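Local coordinates for penicillin-binding protein A (Mycobacterium tuberculosis, PDB 3UN7) that probably cross-links cell-wall peptidoglycan as a serine D,D-transpeptidase working through an acyl-enzyme, and binds penicillin, at residues I26-Q31 with V105-N110; T333-L338 with V354-R359. One frame throughout, in Å; residues are numbered along the deposited sequence.

Contact 1 (I26-Q31 with V105-N110); sequences ITAGGQ and VDTTIN
T27 meets D106 and T107 with both its hydroxyl and its backbone. Its OG1, set between the backbone N and the carbonyl carbon (chi1 69°), donates to D106 OD1 at 2.6 Å, coming down on the carboxylate from above its plane. T27 N bonds V105 O at 2.8 Å, and T27 O is gripped twice by one residue, by T107 N at 2.9 Å and by T107 OG1 at 2.8 Å. Beyond this ladder, on the face of I26 and V105, the methyl I26 CG2 lies 3.7 Å from T107 CG2. The ladder is a parallel pairing, I26 with V105 and T27 with D106, at the middle of the mixed sheet that joins the N-terminal region to the transpeptidase part. Where the strands end, A28 CB packs 3.9 Å from I109 CB, and a type I' turn from A28 to Q31 swings the chain back into strand 31-38. A water spans the widening gap, accepting from G29 N at 2.7 Å and donating to T107 O and I109 O. Farther out, D106 OD2 forms a salt bridge with K343 on the next strand, while L71 of helix 70-74 packs on I26 and T107.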
# COMPACT_ATOMS: atom_id res chain seq x y z
N ILE A 26 -11.56 -18.39 5.11
CA ILE A 26 -10.44 -17.54 4.66
C ILE A 26 -9.46 -17.50 5.82
O ILE A 26 -9.86 -17.17 6.93
CB ILE A 26 -10.90 -16.12 4.30
CG1 ILE A 26 -11.96 -16.18 3.19
CG2 ILE A 26 -9.69 -15.23 3.93
CD1 ILE A 26 -12.59 -14.81 2.84
N THR A 27 -8.19 -17.85 5.58
CA THR A 27 -7.26 -17.98 6.70
C THR A 27 -6.02 -17.10 6.52
O THR A 27 -5.72 -16.64 5.40
CB THR A 27 -6.83 -19.45 6.89
OG1 THR A 27 -6.00 -19.84 5.79
CG2 THR A 27 -8.04 -20.39 6.95
N ALA A 28 -5.33 -16.85 7.63
CA ALA A 28 -4.02 -16.16 7.64
C ALA A 28 -3.19 -16.69 8.80
O ALA A 28 -3.68 -16.79 9.94
CB ALA A 28 -4.20 -14.65 7.76
N GLY A 29 -1.96 -17.08 8.52
CA GLY A 29 -1.07 -17.65 9.54
C GLY A 29 -1.71 -18.77 10.36
O GLY A 29 -1.40 -18.92 11.53
N GLY A 30 -2.60 -19.56 9.75
CA GLY A 30 -3.31 -20.63 10.47
C GLY A 30 -4.49 -20.15 11.32
O GLY A 30 -5.04 -20.92 12.12
N GLN A 31 -4.85 -18.88 11.17
CA GLN A 31 -5.95 -18.30 11.95
C GLN A 31 -7.11 -17.98 11.03
O GLN A 31 -6.89 -17.61 9.87
CB GLN A 31 -5.48 -17.05 12.68
CG GLN A 31 -4.26 -17.34 13.55
CD GLN A 31 -3.89 -16.22 14.48
OE1 GLN A 31 -2.77 -15.72 14.45
NE2 GLN A 31 -4.83 -15.83 15.35
N VAL A 105 -9.40 -20.75 1.53
CA VAL A 105 -8.48 -19.79 0.94
C VAL A 105 -7.47 -19.40 1.99
O VAL A 105 -7.81 -18.79 3.00
CB VAL A 105 -9.23 -18.53 0.48
CG1 VAL A 105 -8.23 -17.43 0.02
CG2 VAL A 105 -10.24 -18.87 -0.60
N ASP A 106 -6.21 -19.73 1.73
CA ASP A 106 -5.10 -19.43 2.61
C ASP A 106 -4.38 -18.18 2.11
O ASP A 106 -3.65 -18.24 1.12
CB ASP A 106 -4.15 -20.62 2.64
CG ASP A 106 -4.70 -21.79 3.44
OD1 ASP A 106 -5.85 -21.70 3.97
OD2 ASP A 106 -3.97 -22.81 3.56
N THR A 107 -4.60 -17.04 2.76
CA THR A 107 -3.98 -15.78 2.34
C THR A 107 -2.50 -15.69 2.75
O THR A 107 -2.00 -16.50 3.52
CB THR A 107 -4.73 -14.52 2.87
OG1 THR A 107 -4.49 -14.38 4.27
CG2 THR A 107 -6.23 -14.65 2.64
N THR A 108 -1.82 -14.69 2.21
CA THR A 108 -0.42 -14.44 2.51
C THR A 108 -0.26 -13.54 3.74
O THR A 108 0.86 -13.22 4.11
CB THR A 108 0.27 -13.72 1.35
OG1 THR A 108 -0.53 -12.58 0.96
CG2 THR A 108 0.42 -14.63 0.17
N ILE A 109 -1.38 -13.08 4.32
CA ILE A 109 -1.36 -12.10 5.40
C ILE A 109 -0.70 -12.70 6.63
O ILE A 109 -1.00 -13.83 7.01
CB ILE A 109 -2.80 -11.60 5.77
CG1 ILE A 109 -3.44 -10.85 4.59
CG2 ILE A 109 -2.80 -10.70 7.03
CD1 ILE A 109 -2.82 -9.50 4.27
N ASN A 110 0.21 -11.94 7.26
CA ASN A 110 0.76 -12.32 8.55
C ASN A 110 -0.04 -11.56 9.61
O ASN A 110 0.03 -10.34 9.66
CB ASN A 110 2.26 -11.97 8.61
CG ASN A 110 2.91 -12.37 9.92
OD1 ASN A 110 2.30 -12.29 10.99
ND2 ASN A 110 4.18 -12.78 9.85
O HOH W 1 -1.01 -16.32 6.08

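Contact 2 (T333-L338 with V354-R359); sequences TMRPYL and VRYQQR. Unlike the reference sequence in segment 354-359: R355 (reference Gly).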
# COMPACT_ATOMS: atom_id res chain seq x y z
N THR A 333 10.72 -6.20 -9.65
CA THR A 333 9.38 -6.16 -9.10
C THR A 333 8.76 -7.56 -9.14
O THR A 333 8.61 -8.16 -10.21
CB THR A 333 8.48 -5.18 -9.87
OG1 THR A 333 9.16 -3.93 -10.03
CG2 THR A 333 7.18 -4.93 -9.08
N MET A 334 8.43 -8.07 -7.96
CA MET A 334 7.69 -9.32 -7.86
C MET A 334 6.19 -8.99 -7.91
O MET A 334 5.74 -7.99 -7.34
CB MET A 334 8.06 -10.07 -6.59
CG MET A 334 9.57 -10.39 -6.48
SD MET A 334 10.19 -11.45 -7.79
CE MET A 334 9.42 -13.01 -7.37
N ARG A 335 5.44 -9.83 -8.62
CA ARG A 335 4.00 -9.66 -8.72
C ARG A 335 3.38 -9.84 -7.34
O ARG A 335 3.55 -10.89 -6.71
CB ARG A 335 3.43 -10.68 -9.72
CG ARG A 335 1.92 -10.64 -9.87
CD ARG A 335 1.51 -11.29 -11.17
NE ARG A 335 2.07 -10.53 -12.28
CZ ARG A 335 2.12 -10.92 -13.55
NH1 ARG A 335 1.64 -12.11 -13.93
NH2 ARG A 335 2.66 -10.11 -14.45
N PRO A 336 2.67 -8.81 -6.85
CA PRO A 336 2.11 -8.95 -5.51
C PRO A 336 0.92 -9.89 -5.51
O PRO A 336 0.11 -9.90 -6.46
CB PRO A 336 1.70 -7.52 -5.12
CG PRO A 336 1.63 -6.75 -6.37
CD PRO A 336 2.36 -7.50 -7.47
N TYR A 337 0.83 -10.69 -4.48
CA TYR A 337 -0.31 -11.59 -4.38
C TYR A 337 -0.74 -11.74 -2.94
O TYR A 337 0.10 -11.65 -2.04
CB TYR A 337 0.00 -12.95 -5.01
CG TYR A 337 1.09 -13.78 -4.35
CD1 TYR A 337 0.75 -14.85 -3.50
CD2 TYR A 337 2.44 -13.56 -4.63
CE1 TYR A 337 1.73 -15.64 -2.92
CE2 TYR A 337 3.43 -14.36 -4.04
CZ TYR A 337 3.06 -15.39 -3.19
OH TYR A 337 4.01 -16.19 -2.60
N LEU A 338 -2.04 -12.00 -2.76
CA LEU A 338 -2.70 -12.08 -1.46
C LEU A 338 -3.09 -13.51 -1.12
O LEU A 338 -3.35 -13.82 0.05
CB LEU A 338 -3.97 -11.22 -1.48
CG LEU A 338 -4.81 -11.06 -0.22
CD1 LEU A 338 -3.92 -10.51 0.89
CD2 LEU A 338 -5.97 -10.07 -0.53
N VAL A 354 2.58 -19.39 -7.40
CA VAL A 354 4.03 -19.35 -7.64
C VAL A 354 4.44 -17.89 -7.84
O VAL A 354 3.77 -17.15 -8.53
CB VAL A 354 4.44 -20.24 -8.86
CG1 VAL A 354 3.57 -19.94 -10.09
CG2 VAL A 354 5.92 -20.06 -9.21
N ARG A 355 5.54 -17.49 -7.21
CA ARG A 355 6.08 -16.14 -7.35
C ARG A 355 6.51 -15.88 -8.80
O ARG A 355 6.95 -16.79 -9.50
CB ARG A 355 7.27 -15.93 -6.41
CG ARG A 355 7.36 -16.90 -5.24
CD ARG A 355 6.33 -16.62 -4.15
NE ARG A 355 6.36 -17.50 -2.97
CZ ARG A 355 7.44 -18.06 -2.42
NH1 ARG A 355 7.31 -18.82 -1.34
NH2 ARG A 355 8.66 -17.87 -2.92
N TYR A 356 6.36 -14.63 -9.24
CA TYR A 356 6.63 -14.25 -10.63
C TYR A 356 7.36 -12.91 -10.67
O TYR A 356 6.88 -11.93 -10.09
CB TYR A 356 5.31 -14.15 -11.40
CG TYR A 356 5.46 -13.76 -12.86
CD1 TYR A 356 5.99 -14.66 -13.79
CD2 TYR A 356 5.06 -12.51 -13.31
CE1 TYR A 356 6.12 -14.31 -15.14
CE2 TYR A 356 5.19 -12.15 -14.66
CZ TYR A 356 5.72 -13.05 -15.56
OH TYR A 356 5.86 -12.70 -16.89
N GLN A 357 8.50 -12.88 -11.36
CA GLN A 357 9.23 -11.64 -11.64
C GLN A 357 8.49 -10.88 -12.74
O GLN A 357 8.54 -11.25 -13.91
CB GLN A 357 10.65 -11.92 -12.11
CG GLN A 357 11.54 -12.58 -11.10
CD GLN A 357 12.99 -12.65 -11.57
OE1 GLN A 357 13.42 -11.88 -12.44
NE2 GLN A 357 13.75 -13.56 -10.98
N GLN A 358 7.82 -9.81 -12.33
CA GLN A 358 6.97 -9.04 -13.22
C GLN A 358 7.78 -8.19 -14.20
O GLN A 358 7.50 -8.17 -15.40
CB GLN A 358 6.07 -8.15 -12.35
CG GLN A 358 4.93 -7.49 -13.06
CD GLN A 358 3.88 -7.01 -12.07
OE1 GLN A 358 4.12 -6.09 -11.28
NE2 GLN A 358 2.71 -7.64 -12.11
N ARG A 359 8.80 -7.50 -13.67
CA ARG A 359 9.54 -6.50 -14.43
C ARG A 359 10.82 -6.08 -13.70
O ARG A 359 10.85 -6.04 -12.48
CB ARG A 359 8.64 -5.28 -14.63
CG ARG A 359 9.24 -4.16 -15.46
CD ARG A 359 8.29 -2.97 -15.47
NE ARG A 359 8.21 -2.32 -16.79
CZ ARG A 359 9.22 -1.75 -17.45
NH1 ARG A 359 10.47 -1.75 -16.97
NH2 ARG A 359 8.99 -1.19 -18.63
O HOH W 2 5.13 -12.91 -7.14
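R335 reaches across to Y356 and Q358, and its side chain can be followed outward atom by atom. CB starts 3.7 Å from Y356 O, the same carbonyl that R335 N binds at 2.9 Å in a nearly straight bond. CG stands anti to the backbone N (chi1 178°), and both CG and CD run beside the end of Q358, whose side chain crosses that of R335 at about a right angle. A bend at chi3 (-63°) then places NE next to that amide. At the tip, Y356 comes over one face of the guanidinium, with Y356 CD2 above its centre and 3.4 Å from R335 CZ, and R335 NH2 approaches Y356 CE2 at 3.3 Å. The two planes are inclined by 45°, an oblique approach rather than a flat stack. The amide of Q358 borders the edge of the same group.

M334 lies on the same face as Q357, where its SD rests 3.7 Å from Q357 CG and its folded chain brings CE against R355 CB. Next along the chain, a water donates to R335 O and accepts from Y356 N, linking the backbones beyond the last direct backbone bond. The side chains of Y337 and R355 also meet there, although the placing of the tyrosine hydroxyl is uncertain; R355 differs from the reference sequence.

At the far end T333 is fixed by its backbone, its N bonded to R359 O and its O receiving Q358 N, each at 2.8 Å, while its OG1 bonds T326 of helix 317-328. Q358 and R359 both face T333, while M334 pairs with Q357: a classic beta bulge in a two-stranded antiparallel ribbon lying against that helix in the transpeptidase domain.

In the fold
From the N terminus, the chain lays down strand 26-28, turns into strand 31-38, and passes through several short helices before strand 104-107 returns beside the first, closing contact 1. Helix 111-123 follows directly. Contact 2 opens and closes much later, so the two loops follow in series, neither nested nor crossed. Contact 2 closes a short loop whose strands 339-343 and 349-352 extend the sheet of contact 1, with strand 339-343 lying against strand 104-107. The contacts touch at L338, where T108 N probably bonds L338 O at 2.8 Å and I109 packs against the leucine, tying the mixed sheet to the two-stranded ribbon.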